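Local coordinates for uncharacterized protein (Staphylococcus aureus, PDB 3P8A), which is of unknown function but carries a glyoxalase-like domain and belongs to the vicinal oxygen chelate (VOC) family, at residues P165-W170 and K210-D215; K187-E192 and Y268-L273. All blocks are in the same frame, centred on the assembly; numbering follows the deposited sequence.

Contact 1 joins the eight-stranded sheet to the helix that follows strand 189-198 of the other sheet, and contact 2 lies within that other sheet. In contact 1, the start of a strand in the eight-stranded sheet meets the last turn of helix 201-212. The first residues of strand 189-198 form one side of contact 2. Contact 2 reaches across one intervening strand, 244-252, to strand 266-272. Contact 1 is buried and made of proline and phenylalanine side chains. Contact 2 is partly buried. It also has a phenylalanine pair, but adds two glutamates bridged by a water. The contact centres are about 23 Å apart, and the contacts do not touch each other.

Contact 1: P165-W170 and K210-D215; sequences PFFIQW and KWFDMD
Pro165 and Phe167 pack against Phe212 in a buried, apolar strand-to-helix contact. Pro165 lies just before strand 166-170 of the eight-stranded sheet, and Phe167 is the second residue of that strand. Phe212 lies in the last turn of the helix that starts at 201, which follows strand 189-198 of the seven-stranded sheet. Phe212 touches both partners. Its outer tip, CZ, meets the proline ring, with Pro165 CD 3.4 Å from Phe212 CZ. Pro165 CB and CG also lie close to this atom, at 3.6 Å each from Phe212 CZ. Phe212 CZ thus lies against three carbons of the proline ring. One flank of the same ring serves Phe167. Phe167 CZ is 3.6 Å from Phe212 CE1 and approaches near the Phe212 ring plane. The two rings are inclined at 56°, with centroids 5.7 Å apart, and form neither a parallel stack nor a T. Phe167 has its CG opposite the carbonyl carbon (chi1 -56°), which carries the ring tip across to the helix. One face of the Phe212 ring is covered from within the helix by Trp211 CB, 3.8 Å above the plane of Phe212. Trp208 meets the Phe212 ring edge-to-face, and Leu112 and Ile154 of the neighbouring strands touch its side chain. Trp211 O lies at the edge of the Phe167 ring, 4.3 Å from Phe167 CZ, and is buried with no hydrogen-bonding partner in the model. The chain leaves helical geometry at Asp213, which has a positive phi of 54°. An aromatic ring from the last turn of a helix is packed against the start of a strand and its two neighbours, which joins parts of the chain built round two mixed sheets, consistent with a VOC-type fold.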
loop_
_atom_site.group_PDB
_atom_site.type_symbol
_atom_site.label_atom_id
_atom_site.label_comp_id
_atom_site.label_asym_id
_atom_site.label_seq_id
_atom_site.Cartn_x
_atom_site.Cartn_y
_atom_site.Cartn_z
ATOM N N PRO A 165 3.333 -7.121 -0.549
ATOM C CA PRO A 165 2.288 -6.374 0.174
ATOM C C PRO A 165 2.224 -6.878 1.623
ATOM O O PRO A 165 2.564 -8.039 1.897
ATOM C CB PRO A 165 1.003 -6.758 -0.568
ATOM C CG PRO A 165 1.456 -7.118 -1.931
ATOM C CD PRO A 165 2.767 -7.820 -1.724
ATOM N N PHE A 166 1.830 -6.001 2.547
ATOM C CA PHE A 166 1.779 -6.330 3.965
ATOM C C PHE A 166 0.360 -6.199 4.489
ATOM O O PHE A 166 -0.524 -5.754 3.757
ATOM C CB PHE A 166 2.805 -5.513 4.771
ATOM C CG PHE A 166 2.580 -4.022 4.756
ATOM C CD1 PHE A 166 3.046 -3.244 3.705
ATOM C CD2 PHE A 166 1.940 -3.387 5.816
ATOM C CE1 PHE A 166 2.850 -1.864 3.702
ATOM C CE2 PHE A 166 1.759 -2.006 5.816
ATOM C CZ PHE A 166 2.223 -1.252 4.766
ATOM N N PHE A 167 0.131 -6.669 5.725
ATOM C CA PHE A 167 -1.208 -6.743 6.296
ATOM C C PHE A 167 -1.411 -5.760 7.424
ATOM O O PHE A 167 -0.482 -5.475 8.169
ATOM C CB PHE A 167 -1.455 -8.175 6.832
ATOM C CG PHE A 167 -1.267 -9.288 5.820
ATOM C CD1 PHE A 167 -2.335 -9.740 5.055
ATOM C CD2 PHE A 167 -0.038 -9.931 5.689
ATOM C CE1 PHE A 167 -2.165 -10.780 4.128
ATOM C CE2 PHE A 167 0.133 -10.957 4.755
ATOM C CZ PHE A 167 -0.950 -11.401 4.007
ATOM N N ILE A 168 -2.640 -5.291 7.569
ATOM C CA ILE A 168 -3.032 -4.376 8.612
ATOM C C ILE A 168 -4.318 -4.839 9.291
ATOM O O ILE A 168 -5.275 -5.248 8.637
ATOM C CB ILE A 168 -3.162 -2.887 8.109
ATOM C CG1 ILE A 168 -3.261 -1.884 9.300
ATOM C CG2 ILE A 168 -4.341 -2.692 7.099
ATOM C CD1 ILE A 168 -2.898 -0.393 8.896
ATOM N N GLN A 169 -4.336 -4.707 10.606
ATOM C CA GLN A 169 -5.523 -4.915 11.415
ATOM C C GLN A 169 -5.626 -3.681 12.307
ATOM O O GLN A 169 -4.778 -3.450 13.175
ATOM C CB GLN A 169 -5.493 -6.201 12.253
ATOM C CG GLN A 169 -6.887 -6.488 12.845
ATOM C CD GLN A 169 -6.883 -7.579 13.879
ATOM O OE1 GLN A 169 -6.427 -8.699 13.643
ATOM N NE2 GLN A 169 -7.466 -7.292 15.020
ATOM N N TRP A 170 -6.643 -2.869 12.036
ATOM C CA TRP A 170 -6.939 -1.649 12.795
ATOM C C TRP A 170 -7.553 -2.047 14.147
ATOM O O TRP A 170 -8.413 -2.943 14.189
ATOM C CB TRP A 170 -7.926 -0.780 11.983
ATOM C CG TRP A 170 -7.329 -0.219 10.731
ATOM C CD1 TRP A 170 -7.541 -0.652 9.454
ATOM C CD2 TRP A 170 -6.428 0.890 10.635
ATOM N NE1 TRP A 170 -6.802 0.102 8.572
ATOM C CE2 TRP A 170 -6.141 1.081 9.265
ATOM C CE3 TRP A 170 -5.860 1.769 11.572
ATOM C CZ2 TRP A 170 -5.275 2.089 8.812
ATOM C CZ3 TRP A 170 -4.978 2.746 11.124
ATOM C CH2 TRP A 170 -4.684 2.892 9.760
ATOM N N LYS A 210 -0.102 -17.510 -3.769
ATOM C CA LYS A 210 0.228 -18.300 -2.597
ATOM C C LYS A 210 -0.081 -17.537 -1.318
ATOM O O LYS A 210 -0.854 -18.025 -0.487
ATOM C CB LYS A 210 1.711 -18.666 -2.642
ATOM C CG LYS A 210 2.079 -19.930 -1.881
ATOM C CD LYS A 210 3.585 -20.188 -1.878
ATOM C CE LYS A 210 4.131 -20.855 -3.133
ATOM N NZ LYS A 210 3.878 -22.316 -3.152
ATOM N N TRP A 211 0.490 -16.323 -1.177
ATOM C CA TRP A 211 0.350 -15.481 0.003
ATOM C C TRP A 211 -1.027 -14.842 0.201
ATOM O O TRP A 211 -1.493 -14.739 1.334
ATOM C CB TRP A 211 1.407 -14.378 -0.009
ATOM C CG TRP A 211 2.834 -14.831 -0.129
ATOM C CD1 TRP A 211 3.379 -15.985 0.356
ATOM C CD2 TRP A 211 3.928 -14.054 -0.638
ATOM N NE1 TRP A 211 4.738 -16.000 0.127
ATOM C CE2 TRP A 211 5.101 -14.825 -0.480
ATOM C CE3 TRP A 211 4.021 -12.791 -1.258
ATOM C CZ2 TRP A 211 6.348 -14.387 -0.930
ATOM C CZ3 TRP A 211 5.258 -12.351 -1.691
ATOM C CH2 TRP A 211 6.405 -13.140 -1.530
ATOM N N PHE A 212 -1.665 -14.394 -0.869
ATOM C CA PHE A 212 -2.931 -13.659 -0.723
ATOM C C PHE A 212 -4.189 -14.368 -1.129
ATOM O O PHE A 212 -5.261 -13.751 -1.124
ATOM C CB PHE A 212 -2.808 -12.252 -1.348
ATOM C CG PHE A 212 -1.496 -11.572 -1.025
ATOM C CD1 PHE A 212 -1.151 -11.275 0.295
ATOM C CD2 PHE A 212 -0.590 -11.266 -2.030
ATOM C CE1 PHE A 212 0.075 -10.685 0.600
ATOM C CE2 PHE A 212 0.644 -10.682 -1.727
ATOM C CZ PHE A 212 0.968 -10.391 -0.413
ATOM N N ASP A 213 -4.066 -15.662 -1.528
ATOM C CA ASP A 213 -5.198 -16.492 -1.930
ATOM C C ASP A 213 -6.022 -15.801 -3.032
ATOM O O ASP A 213 -7.255 -15.774 -2.994
ATOM C CB ASP A 213 -6.066 -16.821 -0.686
ATOM C CG ASP A 213 -6.403 -18.285 -0.572
ATOM O OD1 ASP A 213 -5.877 -18.946 0.360
ATOM O OD2 ASP A 213 -7.166 -18.783 -1.428
HETATM N N MSE A 214 -5.321 -15.186 -3.986
HETATM C CA MSE A 214 -5.944 -14.436 -5.061
HETATM C C MSE A 214 -6.446 -15.344 -6.186
HETATM O O MSE A 214 -6.050 -16.504 -6.260
HETATM C CB MSE A 214 -4.941 -13.402 -5.610
HETATM C CG MSE A 214 -4.785 -12.176 -4.727
HETATM SE SE MSE A 214 -3.427 -10.966 -5.457
HETATM C CE MSE A 214 -3.271 -9.611 -4.026
ATOM N N ASP A 215 -7.337 -14.821 -7.032
ATOM C CA ASP A 215 -7.876 -15.517 -8.200
ATOM C C ASP A 215 -7.197 -14.921 -9.444
ATOM O O ASP A 215 -6.791 -13.757 -9.415
ATOM C CB ASP A 215 -9.405 -15.334 -8.304
ATOM C CG ASP A 215 -10.259 -16.062 -7.254
ATOM O OD1 ASP A 215 -9.901 -17.203 -6.876
ATOM O OD2 ASP A 215 -11.310 -15.516 -6.864
#

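Contact 2: K187-E192 and Y268-L273; sequences KQFSIE and YRFEPL
Phe189 and Phe270, with Glu192 and Glu271, pair across the mixed seven-stranded sheet, in a protein whose fold is consistent with the glyoxalase-like VOC family. Strands 189-198 and 266-272 are not direct neighbours. Strand 244-252 runs between them, so the contact is made by side chains alone, reaching over the middle strand. The phenylalanines meet through one corner of each ring, with Phe189 CE1 3.9 Å from Phe270 CE1. Their planes are inclined at 59°, an oblique meeting rather than a stack. Gln188 CG lies over the centre of one face of Phe189, 3.6 Å above the ring plane. Ile250 of the middle strand touches Phe189, and the Tyr259 ring meets Phe270. The glutamates meet over the other side of the middle strand, where Glu192 touches Lys251. Both chains are extended beyond CG. Glu192 also has CG anti to its own backbone N (chi1 -172°), which sends its carboxylate out toward strand 266-272. The two carboxylates stand almost perpendicular, at 88°. Their like charges probably repel, since Glu192 OE1 is 4.2 Å from Glu271 OE1. Arg269 probably offsets part of this, as Arg269 NH2 makes a salt bridge of 3.6 Å to Glu271 OE2. A water joins the facing oxygens by donating to both, at 2.7 Å to Glu192 OE1 and 2.6 Å to Glu271 OE1.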
loop_
_atom_site.group_PDB
_atom_site.type_symbol
_atom_site.label_atom_id
_atom_site.label_comp_id
_atom_site.label_asym_id
_atom_site.label_seq_id
_atom_site.Cartn_x
_atom_site.Cartn_y
_atom_site.Cartn_z
ATOM N N LYS A 187 -15.977 10.231 -2.391
ATOM C CA LYS A 187 -16.774 9.217 -3.074
ATOM C C LYS A 187 -16.989 9.332 -4.589
ATOM O O LYS A 187 -17.519 8.398 -5.213
ATOM C CB LYS A 187 -18.032 8.875 -2.271
ATOM C CG LYS A 187 -17.667 8.130 -0.983
ATOM C CD LYS A 187 -18.859 7.740 -0.136
ATOM C CE LYS A 187 -18.413 6.962 1.078
ATOM N NZ LYS A 187 -19.560 6.560 1.936
ATOM N N GLN A 188 -16.478 10.418 -5.190
ATOM C CA GLN A 188 -16.458 10.636 -6.645
ATOM C C GLN A 188 -15.360 9.698 -7.222
ATOM O O GLN A 188 -15.404 9.339 -8.401
ATOM C CB GLN A 188 -16.124 12.122 -6.958
ATOM C CG GLN A 188 -14.692 12.544 -6.586
ATOM C CD GLN A 188 -14.514 13.905 -5.979
ATOM O OE1 GLN A 188 -13.853 14.784 -6.536
ATOM N NE2 GLN A 188 -15.034 14.089 -4.773
ATOM N N PHE A 189 -14.376 9.322 -6.367
ATOM C CA PHE A 189 -13.264 8.451 -6.714
ATOM C C PHE A 189 -13.454 7.055 -6.185
ATOM O O PHE A 189 -14.037 6.864 -5.120
ATOM C CB PHE A 189 -11.948 9.001 -6.155
ATOM C CG PHE A 189 -11.601 10.400 -6.578
ATOM C CD1 PHE A 189 -11.445 10.719 -7.924
ATOM C CD2 PHE A 189 -11.343 11.381 -5.631
ATOM C CE1 PHE A 189 -11.102 12.011 -8.311
ATOM C CE2 PHE A 189 -10.995 12.674 -6.019
ATOM C CZ PHE A 189 -10.894 12.984 -7.355
ATOM N N SER A 190 -12.874 6.086 -6.899
ATOM C CA SER A 190 -12.888 4.675 -6.568
ATOM C C SER A 190 -11.635 4.034 -7.175
ATOM O O SER A 190 -11.436 4.118 -8.389
ATOM C CB SER A 190 -14.153 4.021 -7.122
ATOM O OG SER A 190 -14.383 2.758 -6.520
ATOM N N ILE A 191 -10.761 3.449 -6.333
ATOM C CA ILE A 191 -9.567 2.753 -6.821
ATOM C C ILE A 191 -10.076 1.510 -7.575
ATOM O O ILE A 191 -10.951 0.800 -7.075
ATOM C CB ILE A 191 -8.529 2.442 -5.706
ATOM C CG1 ILE A 191 -7.844 3.743 -5.210
ATOM C CG2 ILE A 191 -7.475 1.429 -6.182
ATOM C CD1 ILE A 191 -7.283 3.707 -3.818
ATOM N N GLU A 192 -9.577 1.298 -8.799
ATOM C CA GLU A 192 -9.995 0.192 -9.645
ATOM C C GLU A 192 -8.883 -0.826 -9.847
ATOM O O GLU A 192 -9.147 -2.030 -9.829
ATOM C CB GLU A 192 -10.447 0.756 -11.000
ATOM C CG GLU A 192 -11.084 -0.251 -11.941
ATOM C CD GLU A 192 -11.395 0.268 -13.329
ATOM O OE1 GLU A 192 -11.000 1.413 -13.655
ATOM O OE2 GLU A 192 -12.030 -0.484 -14.101
ATOM N N TYR A 268 -0.823 8.478 -11.297
ATOM C CA TYR A 268 -2.226 8.408 -10.886
ATOM C C TYR A 268 -3.024 8.534 -12.177
ATOM O O TYR A 268 -2.938 9.568 -12.827
ATOM C CB TYR A 268 -2.570 9.530 -9.897
ATOM C CG TYR A 268 -1.868 9.406 -8.556
ATOM C CD1 TYR A 268 -2.520 8.853 -7.454
ATOM C CD2 TYR A 268 -0.553 9.837 -8.391
ATOM C CE1 TYR A 268 -1.876 8.726 -6.220
ATOM C CE2 TYR A 268 0.101 9.711 -7.162
ATOM C CZ TYR A 268 -0.571 9.169 -6.075
ATOM O OH TYR A 268 0.070 9.052 -4.860
ATOM N N ARG A 269 -3.712 7.454 -12.602
ATOM C CA ARG A 269 -4.538 7.457 -13.820
ATOM C C ARG A 269 -5.996 7.616 -13.430
ATOM O O ARG A 269 -6.466 6.912 -12.533
ATOM C CB ARG A 269 -4.340 6.165 -14.639
ATOM C CG ARG A 269 -2.963 6.032 -15.279
ATOM C CD ARG A 269 -2.687 4.656 -15.884
ATOM N NE ARG A 269 -3.585 4.334 -17.003
ATOM C CZ ARG A 269 -3.560 3.198 -17.700
ATOM N NH1 ARG A 269 -2.669 2.253 -17.420
ATOM N NH2 ARG A 269 -4.434 2.994 -18.680
ATOM N N PHE A 270 -6.716 8.542 -14.082
ATOM C CA PHE A 270 -8.124 8.796 -13.792
ATOM C C PHE A 270 -8.959 8.476 -14.993
ATOM O O PHE A 270 -8.625 8.875 -16.115
ATOM C CB PHE A 270 -8.358 10.236 -13.327
ATOM C CG PHE A 270 -7.642 10.607 -12.045
ATOM C CD1 PHE A 270 -8.301 10.559 -10.820
ATOM C CD2 PHE A 270 -6.297 10.974 -12.057
ATOM C CE1 PHE A 270 -7.630 10.899 -9.634
ATOM C CE2 PHE A 270 -5.632 11.312 -10.873
ATOM C CZ PHE A 270 -6.312 11.301 -9.677
ATOM N N GLU A 271 -10.038 7.719 -14.776
ATOM C CA GLU A 271 -10.915 7.314 -15.866
ATOM C C GLU A 271 -12.377 7.611 -15.562
ATOM O O GLU A 271 -12.799 7.455 -14.409
ATOM C CB GLU A 271 -10.688 5.824 -16.216
ATOM C CG GLU A 271 -9.284 5.568 -16.753
ATOM C CD GLU A 271 -8.891 4.178 -17.217
ATOM O OE1 GLU A 271 -9.742 3.258 -17.176
ATOM O OE2 GLU A 271 -7.719 4.014 -17.628
ATOM N N PRO A 272 -13.170 8.019 -16.582
ATOM C CA PRO A 272 -14.609 8.273 -16.348
ATOM C C PRO A 272 -15.409 7.016 -15.987
ATOM O O PRO A 272 -14.966 5.893 -16.282
ATOM C CB PRO A 272 -15.095 8.842 -17.696
ATOM C CG PRO A 272 -13.865 9.175 -18.468
ATOM C CD PRO A 272 -12.821 8.223 -18.003
ATOM N N LEU A 273 -16.639 7.226 -15.437
ATOM C CA LEU A 273 -17.643 6.238 -14.976
ATOM C C LEU A 273 -17.330 5.607 -13.617
ATOM O O LEU A 273 -18.056 5.837 -12.646
ATOM C CB LEU A 273 -18.019 5.170 -16.028
ATOM C CG LEU A 273 -18.969 5.610 -17.147
ATOM C CD1 LEU A 273 -18.579 4.980 -18.465
ATOM C CD2 LEU A 273 -20.417 5.255 -16.820
HETATM O O HOH W 1 -11.862 2.231 -16.070
#